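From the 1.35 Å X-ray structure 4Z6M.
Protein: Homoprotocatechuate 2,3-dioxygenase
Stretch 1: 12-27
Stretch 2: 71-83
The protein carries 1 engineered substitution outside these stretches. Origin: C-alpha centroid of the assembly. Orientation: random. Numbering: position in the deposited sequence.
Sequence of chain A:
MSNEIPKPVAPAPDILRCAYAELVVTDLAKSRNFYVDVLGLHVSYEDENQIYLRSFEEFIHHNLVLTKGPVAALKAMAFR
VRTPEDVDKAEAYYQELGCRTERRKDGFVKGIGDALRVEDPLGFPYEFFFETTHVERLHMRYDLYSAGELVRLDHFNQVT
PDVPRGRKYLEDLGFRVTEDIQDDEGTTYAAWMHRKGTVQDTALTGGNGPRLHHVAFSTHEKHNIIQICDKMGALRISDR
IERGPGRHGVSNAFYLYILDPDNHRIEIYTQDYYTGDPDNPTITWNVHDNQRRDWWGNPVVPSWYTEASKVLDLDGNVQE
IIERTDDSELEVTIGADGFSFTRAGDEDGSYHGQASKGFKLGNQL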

# COMPACT_ATOMS: atom_id res chain seq x y z
N ALA A 12 27.40 12.39 30.23
CA ALA A 12 27.16 11.34 29.24
C ALA A 12 27.56 11.85 27.85
O ALA A 12 27.40 13.04 27.54
CB ALA A 12 25.70 10.91 29.24
N PRO A 13 28.05 10.94 26.99
CA PRO A 13 28.22 11.29 25.59
C PRO A 13 26.85 11.56 24.97
O PRO A 13 25.87 10.94 25.37
CB PRO A 13 28.81 10.01 24.98
CG PRO A 13 28.27 8.92 25.85
CD PRO A 13 28.34 9.51 27.23
N ASP A 14 26.80 12.50 24.03
CA ASP A 14 25.59 12.83 23.29
C ASP A 14 25.43 11.79 22.21
O ASP A 14 26.09 11.86 21.15
CB ASP A 14 25.70 14.24 22.70
CG ASP A 14 24.45 14.67 21.95
OD1 ASP A 14 23.58 13.79 21.73
OD2 ASP A 14 24.35 15.86 21.56
N ILE A 15 24.53 10.85 22.45
CA ILE A 15 24.27 9.76 21.52
C ILE A 15 23.22 10.21 20.50
O ILE A 15 22.13 10.67 20.88
CB ILE A 15 23.81 8.50 22.26
CG1 ILE A 15 24.92 7.98 23.20
CG2 ILE A 15 23.34 7.42 21.28
CD1 ILE A 15 24.38 7.12 24.33
N LEU A 16 23.51 10.02 19.22
CA LEU A 16 22.55 10.34 18.16
C LEU A 16 21.50 9.25 17.95
O LEU A 16 20.30 9.55 17.82
CB LEU A 16 23.30 10.56 16.85
CG LEU A 16 24.31 11.69 16.78
CD1 LEU A 16 25.15 11.56 15.52
CD2 LEU A 16 23.57 13.04 16.85
N ARG A 17 21.94 8.01 17.84
CA ARG A 17 21.11 6.92 17.32
C ARG A 17 21.89 5.63 17.37
O ARG A 17 23.12 5.64 17.37
CB ARG A 17 20.67 7.15 15.87
CG ARG A 17 21.82 7.40 14.90
CD ARG A 17 21.37 7.18 13.47
NE ARG A 17 22.38 7.52 12.47
CZ ARG A 17 22.54 6.88 11.31
NH1 ARG A 17 23.44 7.31 10.44
NH2 ARG A 17 21.80 5.83 11.02
N CYS A 18 21.16 4.53 17.33
CA CYS A 18 21.77 3.27 16.91
C CYS A 18 22.31 3.41 15.50
O CYS A 18 21.74 4.11 14.66
CB CYS A 18 20.79 2.12 17.01
SG CYS A 18 19.36 2.20 15.92
N ALA A 19 23.44 2.76 15.25
CA ALA A 19 24.11 2.92 13.95
C ALA A 19 24.46 1.63 13.24
O ALA A 19 24.26 1.52 12.03
CB ALA A 19 25.35 3.77 14.08
N TYR A 20 25.03 0.65 13.95
CA TYR A 20 25.28 -0.65 13.32
C TYR A 20 25.45 -1.70 14.39
O TYR A 20 25.75 -1.37 15.54
CB TYR A 20 26.50 -0.63 12.36
CG TYR A 20 27.87 -0.66 13.02
CD1 TYR A 20 28.53 0.51 13.34
CD2 TYR A 20 28.51 -1.87 13.28
CE1 TYR A 20 29.80 0.49 13.93
CE2 TYR A 20 29.77 -1.89 13.88
CZ TYR A 20 30.40 -0.72 14.21
OH TYR A 20 31.65 -0.79 14.81
N ALA A 21 25.26 -2.96 13.99
CA ALA A 21 25.69 -4.09 14.81
C ALA A 21 26.74 -4.89 14.07
O ALA A 21 26.69 -5.02 12.85
CB ALA A 21 24.53 -4.99 15.18
N GLU A 22 27.68 -5.46 14.83
CA GLU A 22 28.61 -6.47 14.32
C GLU A 22 28.19 -7.82 14.90
O GLU A 22 28.20 -7.99 16.13
CB GLU A 22 30.06 -6.12 14.72
CG GLU A 22 31.04 -7.11 14.12
CD GLU A 22 32.50 -6.85 14.46
OE1 GLU A 22 32.81 -5.96 15.28
OE2 GLU A 22 33.35 -7.53 13.82
N LEU A 23 27.76 -8.72 14.02
CA LEU A 23 27.38 -10.07 14.36
C LEU A 23 28.45 -11.04 13.90
O LEU A 23 28.87 -11.00 12.75
CB LEU A 23 26.05 -10.44 13.70
CG LEU A 23 24.83 -9.60 14.07
CD1 LEU A 23 23.63 -10.07 13.26
CD2 LEU A 23 24.51 -9.65 15.56
N VAL A 24 28.82 -11.97 14.79
CA VAL A 24 29.64 -13.10 14.39
C VAL A 24 28.73 -14.17 13.84
O VAL A 24 27.69 -14.50 14.43
CB VAL A 24 30.51 -13.63 15.55
CG1 VAL A 24 31.32 -14.83 15.09
CG2 VAL A 24 31.43 -12.53 16.06
N VAL A 25 29.11 -14.68 12.68
CA VAL A 25 28.38 -15.73 11.96
C VAL A 25 29.32 -16.89 11.66
O VAL A 25 30.52 -16.69 11.58
CB VAL A 25 27.75 -15.19 10.65
CG1 VAL A 25 26.80 -14.04 10.98
CG2 VAL A 25 28.82 -14.76 9.65
N THR A 26 28.77 -18.10 11.52
CA THR A 26 29.61 -19.29 11.40
C THR A 26 29.94 -19.68 9.96
O THR A 26 30.98 -20.30 9.71
CB THR A 26 28.99 -20.52 12.11
OG1 THR A 26 27.68 -20.79 11.60
CG2 THR A 26 28.98 -20.30 13.63
N ASP A 27 29.05 -19.33 9.04
CA ASP A 27 29.24 -19.65 7.62
C ASP A 27 28.91 -18.37 6.85
O ASP A 27 27.73 -18.00 6.70
CB ASP A 27 28.32 -20.80 7.21
CG ASP A 27 28.49 -21.24 5.78
OD1 ASP A 27 28.69 -20.40 4.87
OD2 ASP A 27 28.42 -22.47 5.54
N VAL A 71 31.84 -19.00 17.03
CA VAL A 71 30.62 -19.04 17.82
C VAL A 71 29.79 -17.82 17.44
O VAL A 71 30.20 -16.67 17.64
CB VAL A 71 30.90 -19.04 19.34
CG1 VAL A 71 29.61 -19.03 20.14
CG2 VAL A 71 31.72 -20.27 19.70
N ALA A 72 28.60 -18.07 16.91
CA ALA A 72 27.68 -16.99 16.57
C ALA A 72 27.27 -16.18 17.80
O ALA A 72 26.91 -16.76 18.83
CB ALA A 72 26.45 -17.55 15.90
N ALA A 73 27.35 -14.86 17.69
CA ALA A 73 27.21 -13.97 18.84
C ALA A 73 27.17 -12.52 18.39
O ALA A 73 27.66 -12.21 17.29
CB ALA A 73 28.35 -14.17 19.83
N LEU A 74 26.63 -11.64 19.22
CA LEU A 74 26.83 -10.20 19.04
C LEU A 74 28.27 -9.83 19.46
O LEU A 74 28.67 -10.11 20.58
CB LEU A 74 25.84 -9.43 19.91
CG LEU A 74 26.07 -7.90 19.93
CD1 LEU A 74 25.68 -7.25 18.60
CD2 LEU A 74 25.34 -7.24 21.07
N LYS A 75 29.03 -9.22 18.54
CA LYS A 75 30.35 -8.69 18.87
C LYS A 75 30.31 -7.24 19.34
O LYS A 75 31.05 -6.86 20.25
CB LYS A 75 31.31 -8.86 17.67
CG LYS A 75 32.75 -8.48 17.96
CD LYS A 75 33.71 -9.08 16.95
CE LYS A 75 35.12 -8.59 17.28
NZ LYS A 75 36.15 -9.51 16.74
N ALA A 76 29.42 -6.43 18.74
CA ALA A 76 29.28 -5.04 19.17
C ALA A 76 27.98 -4.47 18.68
O ALA A 76 27.56 -4.74 17.54
CB ALA A 76 30.41 -4.19 18.63
N MET A 77 27.35 -3.69 19.54
CA MET A 77 26.22 -2.84 19.15
C MET A 77 26.67 -1.41 19.26
O MET A 77 27.13 -0.97 20.31
CB MET A 77 24.97 -3.16 20.00
CG MET A 77 25.19 -3.28 21.47
SD MET A 77 23.85 -4.12 22.37
CE MET A 77 22.49 -3.54 21.61
N ALA A 78 26.62 -0.69 18.13
CA ALA A 78 27.28 0.59 17.99
C ALA A 78 26.27 1.71 17.89
O ALA A 78 25.28 1.62 17.13
CB ALA A 78 28.18 0.62 16.76
N PHE A 79 26.56 2.78 18.63
CA PHE A 79 25.79 4.02 18.59
C PHE A 79 26.69 5.13 18.09
O PHE A 79 27.85 5.24 18.50
CB PHE A 79 25.32 4.37 20.00
CG PHE A 79 24.44 3.33 20.61
CD1 PHE A 79 23.08 3.34 20.42
CD2 PHE A 79 24.97 2.30 21.38
CE1 PHE A 79 22.25 2.37 20.97
CE2 PHE A 79 24.16 1.32 21.95
CZ PHE A 79 22.79 1.35 21.73
N ARG A 80 26.17 5.94 17.17
CA ARG A 80 26.89 7.14 16.75
C ARG A 80 26.65 8.28 17.72
O ARG A 80 25.53 8.46 18.20
CB ARG A 80 26.51 7.53 15.33
CG ARG A 80 27.54 8.44 14.68
CD ARG A 80 27.26 8.77 13.23
NE ARG A 80 28.40 9.46 12.68
CZ ARG A 80 28.37 10.33 11.68
NH1 ARG A 80 27.25 10.62 11.03
NH2 ARG A 80 29.50 10.91 11.32
N VAL A 81 27.71 9.00 18.02
CA VAL A 81 27.67 10.17 18.88
C VAL A 81 27.84 11.46 18.08
O VAL A 81 28.23 11.43 16.91
CB VAL A 81 28.70 10.08 20.02
CG1 VAL A 81 28.41 8.90 20.88
CG2 VAL A 81 30.13 10.04 19.51
N ARG A 82 27.51 12.59 18.70
CA ARG A 82 27.32 13.83 17.93
C ARG A 82 28.63 14.43 17.42
O ARG A 82 28.65 14.99 16.34
CB ARG A 82 26.58 14.87 18.75
CG ARG A 82 26.26 16.14 17.96
CD ARG A 82 25.32 17.07 18.69
NE ARG A 82 23.99 16.49 18.78
CZ ARG A 82 23.10 16.48 17.79
NH1 ARG A 82 23.36 17.08 16.63
NH2 ARG A 82 21.92 15.91 17.97
N THR A 83 29.70 14.30 18.20
CA THR A 83 30.97 14.97 17.87
C THR A 83 32.13 14.04 18.21
O THR A 83 31.98 13.12 19.03
CB THR A 83 31.18 16.28 18.66
OG1 THR A 83 31.35 15.97 20.05
CG2 THR A 83 30.03 17.23 18.51
O HOH W 1 21.51 14.27 20.19
O HOH W 2 35.86 -7.85 14.27

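The strongest polar contact lies at one end of the paired strands, where Asp14 and Arg82 form a salt bridge. Arg82 NE donates to Asp14 OD2 at 2.9 Å, and the carboxylate oxygen lies at the edge of the guanidinium, near its plane, where the N-H groups point. A water reinforces the pair: it donates to Asp14 OD1 (2.6 Å) and accepts from Arg82 NH2 (2.8 Å). The backbone joins in as well, since Arg82 N donates to Asp14 O at 2.9 Å. A short acid and a long, flexible base suit this position, because both CA-to-CB bonds point toward the opposing stretch and arginine can present its NE to the carboxylate.

Between the ends, the strands 15-25 and 73-81 run antiparallel and are held by backbone hydrogen bonds. Leu16 N donates to Arg80 O at 2.7 Å, and Arg80 N returns a bond to Arg17 O at 3.1 Å. This donor and acceptor on successive residues reflect a beta bulge, in which the register slips by one. A second bulge gives Ala78 O two donors: Ala19 N at 2.9 Å and, more weakly, Tyr20 N at 3.3 Å. Ala78 N then donates to Tyr20 O at 2.8 Å. At the third bulge the roles reverse, for Glu22 O accepts from both Lys75 N (2.8 Å) and Ala76 N (3.3 Å), while Glu22 N donates to Ala76 O at 2.8 Å in a nearly straight bond of 171°. The ladder closes with Val24 N to Ala73 O at 2.8 Å and Ala73 N to Val24 O at 3.3 Å. Between these bonds, CA-H groups also approach carbonyls, as where Val81 CA lies 3.2 Å from Asp14 O.

Glu22 and Lys75 carry opposite charges, but Glu22 OE2 and Lys75 NZ are 4.5 Å apart, beyond a salt bridge. A water spans the gap, donating to Glu22 OE2 at 2.6 Å and accepting from Lys75 NZ at 3.0 Å. The extended lysine chain also lays its methylenes beside the acid, with Lys75 CD 3.5 Å from Glu22 OE2.

Packing completes the contact. Tyr20 and Ala78 share a face of the sheet, and the small methyl suits its place: Ala78 CB sits over the aromatic face, 3.5 Å from the centroid of the Tyr20 ring, in a CH-pi contact. The Tyr20 hydroxyl is satisfied elsewhere in the structure. Ala21, Leu23 and Leu74 lie on the other face, where Leu74 CD1 reaches Leu23 CD2 at 4.0 Å and Ala21 CB at 4.3 Å, so one branched apolar chain touches both neighbours. Nearer the salt bridge, Ile15 CG2 packs on Phe79 CB at 3.9 Å, and Cys18 CB lies 4.2 Å from Phe79 CE1. Leu16 CD2 rests over a face of the Arg82 guanidinium, 3.5 Å from Arg82 NH2, placing an apolar methyl against the flat surface while the edge serves Asp14.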